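Local coordinates for protein YghZ aldo-keto reductase (Escherichia coli, PDB 3N6Q) that belongs to the aldo-keto reductase family and probably reduces aldehydes or ketones to alcohols with a nicotinamide cofactor, at residues 36-50 with 72-85. Numbering follows the deposited sequence. Where two conformers were deposited one is given.
With MG (magnesium ion), chain J.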
# COMPACT_ATOMS: atom_id res chain seq x y z
N PHE B 36 9.95 33.52 -7.54
CA PHE B 36 8.63 32.89 -7.63
C PHE B 36 7.76 33.05 -6.40
O PHE B 36 6.84 32.27 -6.20
CB PHE B 36 8.75 31.38 -7.99
CG PHE B 36 9.32 31.16 -9.40
CD1 PHE B 36 8.46 31.03 -10.45
CD2 PHE B 36 10.69 31.36 -9.67
CE1 PHE B 36 8.92 30.89 -11.81
CE2 PHE B 36 11.19 31.28 -11.01
CZ PHE B 36 10.32 31.01 -12.07
N GLY B 37 8.05 34.06 -5.60
CA GLY B 37 7.29 34.31 -4.37
C GLY B 37 6.09 35.21 -4.64
O GLY B 37 5.88 35.64 -5.78
N HIS B 38 5.28 35.45 -3.60
CA HIS B 38 4.19 36.43 -3.76
C HIS B 38 4.74 37.82 -3.94
O HIS B 38 4.00 38.75 -4.29
CB HIS B 38 3.26 36.40 -2.54
CG HIS B 38 2.42 35.17 -2.48
ND1 HIS B 38 1.90 34.56 -3.60
CD2 HIS B 38 1.98 34.45 -1.42
CE1 HIS B 38 1.20 33.50 -3.23
NE2 HIS B 38 1.18 33.46 -1.91
N VAL B 39 6.03 38.01 -3.63
CA VAL B 39 6.64 39.32 -3.92
C VAL B 39 7.04 39.58 -5.37
O VAL B 39 7.51 40.69 -5.70
CB VAL B 39 7.86 39.61 -3.04
CG1 VAL B 39 7.48 39.53 -1.59
CG2 VAL B 39 9.02 38.63 -3.35
N ASN B 40 6.86 38.58 -6.22
CA ASN B 40 7.22 38.65 -7.62
C ASN B 40 5.95 38.58 -8.43
O ASN B 40 5.15 37.64 -8.27
CB ASN B 40 8.13 37.47 -8.00
CG ASN B 40 9.40 37.40 -7.13
OD1 ASN B 40 9.52 36.57 -6.21
ND2 ASN B 40 10.32 38.35 -7.36
N ALA B 41 5.80 39.47 -9.40
CA ALA B 41 4.61 39.39 -10.29
C ALA B 41 4.49 38.06 -11.01
O ALA B 41 5.50 37.52 -11.49
CB ALA B 41 4.62 40.56 -11.33
N LEU B 42 3.27 37.52 -11.18
CA LEU B 42 3.15 36.22 -11.80
C LEU B 42 3.45 36.28 -13.31
O LEU B 42 3.91 35.28 -13.91
CB LEU B 42 1.77 35.60 -11.53
CG LEU B 42 1.62 34.16 -11.96
CD1 LEU B 42 2.25 33.28 -10.86
CD2 LEU B 42 0.13 33.81 -12.09
N GLU B 43 3.25 37.44 -13.94
CA GLU B 43 3.61 37.52 -15.37
C GLU B 43 5.09 37.29 -15.61
O GLU B 43 5.44 36.65 -16.61
CB GLU B 43 3.18 38.85 -16.03
CG GLU B 43 1.67 38.84 -16.38
CD GLU B 43 1.21 37.58 -17.15
OE1 GLU B 43 1.73 37.30 -18.24
OE2 GLU B 43 0.28 36.88 -16.69
N SER B 44 5.93 37.78 -14.71
CA SER B 44 7.39 37.54 -14.80
C SER B 44 7.71 36.08 -14.63
O SER B 44 8.54 35.52 -15.36
CB SER B 44 8.13 38.33 -13.71
OG SER B 44 7.87 39.72 -13.86
N GLN B 45 7.11 35.47 -13.61
CA GLN B 45 7.24 34.01 -13.42
C GLN B 45 6.81 33.21 -14.66
O GLN B 45 7.43 32.23 -15.05
CB GLN B 45 6.43 33.59 -12.17
CG GLN B 45 6.76 34.35 -10.90
CD GLN B 45 5.92 33.81 -9.75
OE1 GLN B 45 5.57 32.62 -9.75
NE2 GLN B 45 5.58 34.64 -8.80
N ARG B 46 5.69 33.60 -15.28
CA ARG B 46 5.15 32.83 -16.37
C ARG B 46 6.13 32.83 -17.53
O ARG B 46 6.30 31.81 -18.20
CB ARG B 46 3.82 33.48 -16.88
CG ARG B 46 3.27 32.74 -18.09
CD ARG B 46 2.05 33.47 -18.71
NE ARG B 46 1.18 34.02 -17.69
CZ ARG B 46 0.24 33.33 -17.05
NH1 ARG B 46 0.08 32.02 -17.32
NH2 ARG B 46 -0.52 33.96 -16.16
N ALA B 47 6.74 33.97 -17.78
CA ALA B 47 7.68 34.13 -18.92
C ALA B 47 8.91 33.23 -18.73
O ALA B 47 9.39 32.57 -19.72
CB ALA B 47 8.09 35.56 -19.05
N ILE B 48 9.43 33.22 -17.49
CA ILE B 48 10.50 32.30 -17.10
C ILE B 48 10.18 30.83 -17.32
O ILE B 48 10.99 30.09 -17.94
CB ILE B 48 11.07 32.58 -15.68
CG1 ILE B 48 11.55 34.05 -15.50
CG2 ILE B 48 12.18 31.51 -15.37
CD1 ILE B 48 11.61 34.58 -14.06
N LEU B 49 9.04 30.31 -16.82
CA LEU B 49 8.74 28.88 -17.02
C LEU B 49 8.58 28.53 -18.47
O LEU B 49 8.92 27.39 -18.92
CB LEU B 49 7.46 28.45 -16.24
CG LEU B 49 7.56 28.69 -14.72
CD1 LEU B 49 6.25 28.21 -14.00
CD2 LEU B 49 8.72 27.87 -14.11
N ARG B 50 7.89 29.42 -19.19
CA ARG B 50 7.61 29.09 -20.59
C ARG B 50 8.91 29.04 -21.39
O ARG B 50 9.07 28.19 -22.23
CB ARG B 50 6.71 30.16 -21.23
CG ARG B 50 5.25 30.06 -20.74
CD ARG B 50 4.42 31.10 -21.51
NE ARG B 50 2.98 30.98 -21.24
CZ ARG B 50 2.04 31.63 -21.93
NH1 ARG B 50 2.39 32.47 -22.91
NH2 ARG B 50 0.74 31.49 -21.61
N SER B 72 5.11 29.94 -1.15
CA SER B 72 4.45 30.71 -2.24
C SER B 72 4.99 30.30 -3.60
O SER B 72 4.28 30.38 -4.59
CB SER B 72 4.56 32.24 -2.04
OG SER B 72 5.91 32.69 -1.93
N ALA B 73 6.27 29.91 -3.66
CA ALA B 73 6.80 29.38 -4.95
C ALA B 73 6.05 28.14 -5.40
O ALA B 73 5.63 28.05 -6.53
CB ALA B 73 8.36 29.07 -4.89
N GLU B 74 5.78 27.21 -4.49
CA GLU B 74 4.97 26.06 -4.85
C GLU B 74 3.56 26.46 -5.33
O GLU B 74 3.04 25.84 -6.26
CB GLU B 74 4.81 25.18 -3.61
CG GLU B 74 6.11 24.25 -3.48
CD GLU B 74 6.07 23.43 -2.23
OE1 GLU B 74 5.25 23.80 -1.32
OE2 GLU B 74 6.83 22.41 -2.13
N GLU B 75 2.91 27.33 -4.57
CA GLU B 75 1.53 27.79 -4.99
C GLU B 75 1.52 28.44 -6.39
O GLU B 75 0.66 28.15 -7.23
CB GLU B 75 1.01 28.84 -4.01
CG GLU B 75 0.76 28.30 -2.67
CD GLU B 75 0.21 29.35 -1.68
OE1 GLU B 75 0.28 30.56 -1.93
OE2 GLU B 75 -0.27 28.93 -0.60
N ASN B 76 2.51 29.30 -6.64
CA ASN B 76 2.59 30.05 -7.91
C ASN B 76 2.91 29.11 -9.02
O ASN B 76 2.27 29.11 -10.09
CB ASN B 76 3.63 31.16 -7.81
CG ASN B 76 3.14 32.36 -7.07
OD1 ASN B 76 1.92 32.64 -7.07
ND2 ASN B 76 4.03 33.06 -6.40
N PHE B 77 3.89 28.24 -8.77
CA PHE B 77 4.11 27.17 -9.71
C PHE B 77 2.87 26.33 -9.97
O PHE B 77 2.57 25.96 -11.13
CB PHE B 77 5.27 26.25 -9.23
CG PHE B 77 5.64 25.16 -10.19
CD1 PHE B 77 6.43 25.44 -11.31
CD2 PHE B 77 5.34 23.83 -9.89
CE1 PHE B 77 6.86 24.43 -12.17
CE2 PHE B 77 5.77 22.81 -10.73
CZ PHE B 77 6.53 23.12 -11.89
N GLY B 78 2.17 25.94 -8.92
CA GLY B 78 0.94 25.16 -9.17
C GLY B 78 -0.07 25.90 -10.07
O GLY B 78 -0.72 25.29 -10.90
N ARG B 79 -0.20 27.18 -9.87
CA ARG B 79 -1.16 27.96 -10.69
C ARG B 79 -0.72 27.96 -12.15
O ARG B 79 -1.54 27.82 -13.09
CB ARG B 79 -1.14 29.39 -10.21
CG ARG B 79 -1.75 29.60 -8.83
CD ARG B 79 -1.82 31.11 -8.51
NE ARG B 79 -2.80 31.80 -9.38
CZ ARG B 79 -2.97 33.13 -9.42
NH1 ARG B 79 -2.25 33.93 -8.63
NH2 ARG B 79 -3.88 33.65 -10.24
N LEU B 80 0.58 28.21 -12.35
CA LEU B 80 1.11 28.27 -13.72
C LEU B 80 1.07 26.93 -14.39
O LEU B 80 0.81 26.85 -15.63
CB LEU B 80 2.51 28.90 -13.77
CG LEU B 80 2.50 30.36 -13.33
CD1 LEU B 80 3.97 30.83 -13.18
CD2 LEU B 80 1.78 31.22 -14.39
N LEU B 81 1.25 25.84 -13.61
CA LEU B 81 1.13 24.48 -14.16
C LEU B 81 -0.27 24.26 -14.69
O LEU B 81 -0.46 23.70 -15.78
CB LEU B 81 1.40 23.41 -13.11
CG LEU B 81 2.75 22.89 -12.63
CD1 LEU B 81 2.44 21.50 -11.93
CD2 LEU B 81 3.71 22.74 -13.86
N ARG B 82 -1.27 24.66 -13.88
CA ARG B 82 -2.66 24.50 -14.29
C ARG B 82 -2.99 25.38 -15.49
O ARG B 82 -3.71 24.96 -16.39
CB ARG B 82 -3.64 24.78 -13.13
CG ARG B 82 -3.72 23.63 -12.13
CD ARG B 82 -4.67 23.90 -10.93
NE ARG B 82 -4.43 25.18 -10.27
CZ ARG B 82 -3.80 25.33 -9.11
NH1 ARG B 82 -3.35 24.28 -8.44
NH2 ARG B 82 -3.64 26.52 -8.60
N GLU B 83 -2.47 26.61 -15.53
CA GLU B 83 -2.82 27.55 -16.61
C GLU B 83 -2.12 27.19 -17.93
O GLU B 83 -2.78 27.12 -18.99
CB GLU B 83 -2.50 29.02 -16.24
CG GLU B 83 -3.57 29.71 -15.31
CD GLU B 83 -3.35 31.20 -15.15
OE1 GLU B 83 -2.39 31.71 -15.76
OE2 GLU B 83 -4.20 31.91 -14.50
N ASP B 84 -0.83 26.84 -17.86
CA ASP B 84 -0.00 26.73 -19.08
C ASP B 84 0.53 25.32 -19.36
O ASP B 84 1.00 25.06 -20.48
CB ASP B 84 1.18 27.68 -18.98
CG ASP B 84 0.79 29.14 -19.15
OD1 ASP B 84 -0.32 29.45 -19.66
OD2 ASP B 84 1.65 29.99 -18.84
N PHE B 85 0.56 24.45 -18.34
CA PHE B 85 1.22 23.17 -18.50
C PHE B 85 0.31 21.98 -18.25
O PHE B 85 0.79 20.91 -18.07
CB PHE B 85 2.48 23.08 -17.59
CG PHE B 85 3.58 24.03 -17.96
CD1 PHE B 85 4.68 23.57 -18.68
CD2 PHE B 85 3.60 25.32 -17.46
CE1 PHE B 85 5.73 24.43 -18.98
CE2 PHE B 85 4.63 26.20 -17.74
CZ PHE B 85 5.69 25.75 -18.54
MG MG J . -4.39 33.73 -14.51
O HOH W 1 1.80 35.26 -6.12
O HOH W 2 4.16 29.62 -17.18
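L80 pushes its isobutyl group as a knob into a hole formed by L42, Q45, R46 and L49 on helix 42-54. Its CD1 meets CD1 of L49 at 3.6 Å, while its CD2 lies over one face of the R46 guanidinium, so a branched, purely apolar residue serves both the greasy inner side and the flat face of an ion-paired group. L42, sliding past L80 in the opposite direction, lays CD1 against L80 CD1 and sets CD2 over the centre of one face of the R79 guanidinium. Further in, L49 touches the rings of F77 and F85.

Charged groups gather at the C-terminal end of helix 72-84. R46, with CG anti to the backbone N (chi1 176°) and the chain bent at chi3, brings NH1 and NH2 end-on to OE1 of E83, the planes nearly coplanar. NH1 also reaches OD2 of D84 at 3.0 Å, and R46 turns NE and NH2 side-on to OE2 of E43; arginine's several N-H donors let it serve three carboxylates at once. R50 is extended and holds D84 side-on, NE to OD2 at 2.9 Å and NH2 to OD1; R46 and R50 approach OD2 from opposite faces of the carboxylate.

These are neighbouring outer helices of the TIM barrel, following strands 24-31 and 59-61; segments 42-50 and 72-84 cross at -64°. L49 also packs on L30 of strand 24-31.

Hydrogen bonds tie the loop before helix 42-54 to the start of helix 72-84. The amide of N76 suits its place by working both ways: ND2 donates to F36 O at 2.9 Å, almost straight (172°) but from above the carbonyl plane, and OD1 accepts from a water shared with H38 ND1. S72 CB makes a CH-pi contact over the centre of the H38 ring, whose NE2 makes a weak bond to E75 OE1.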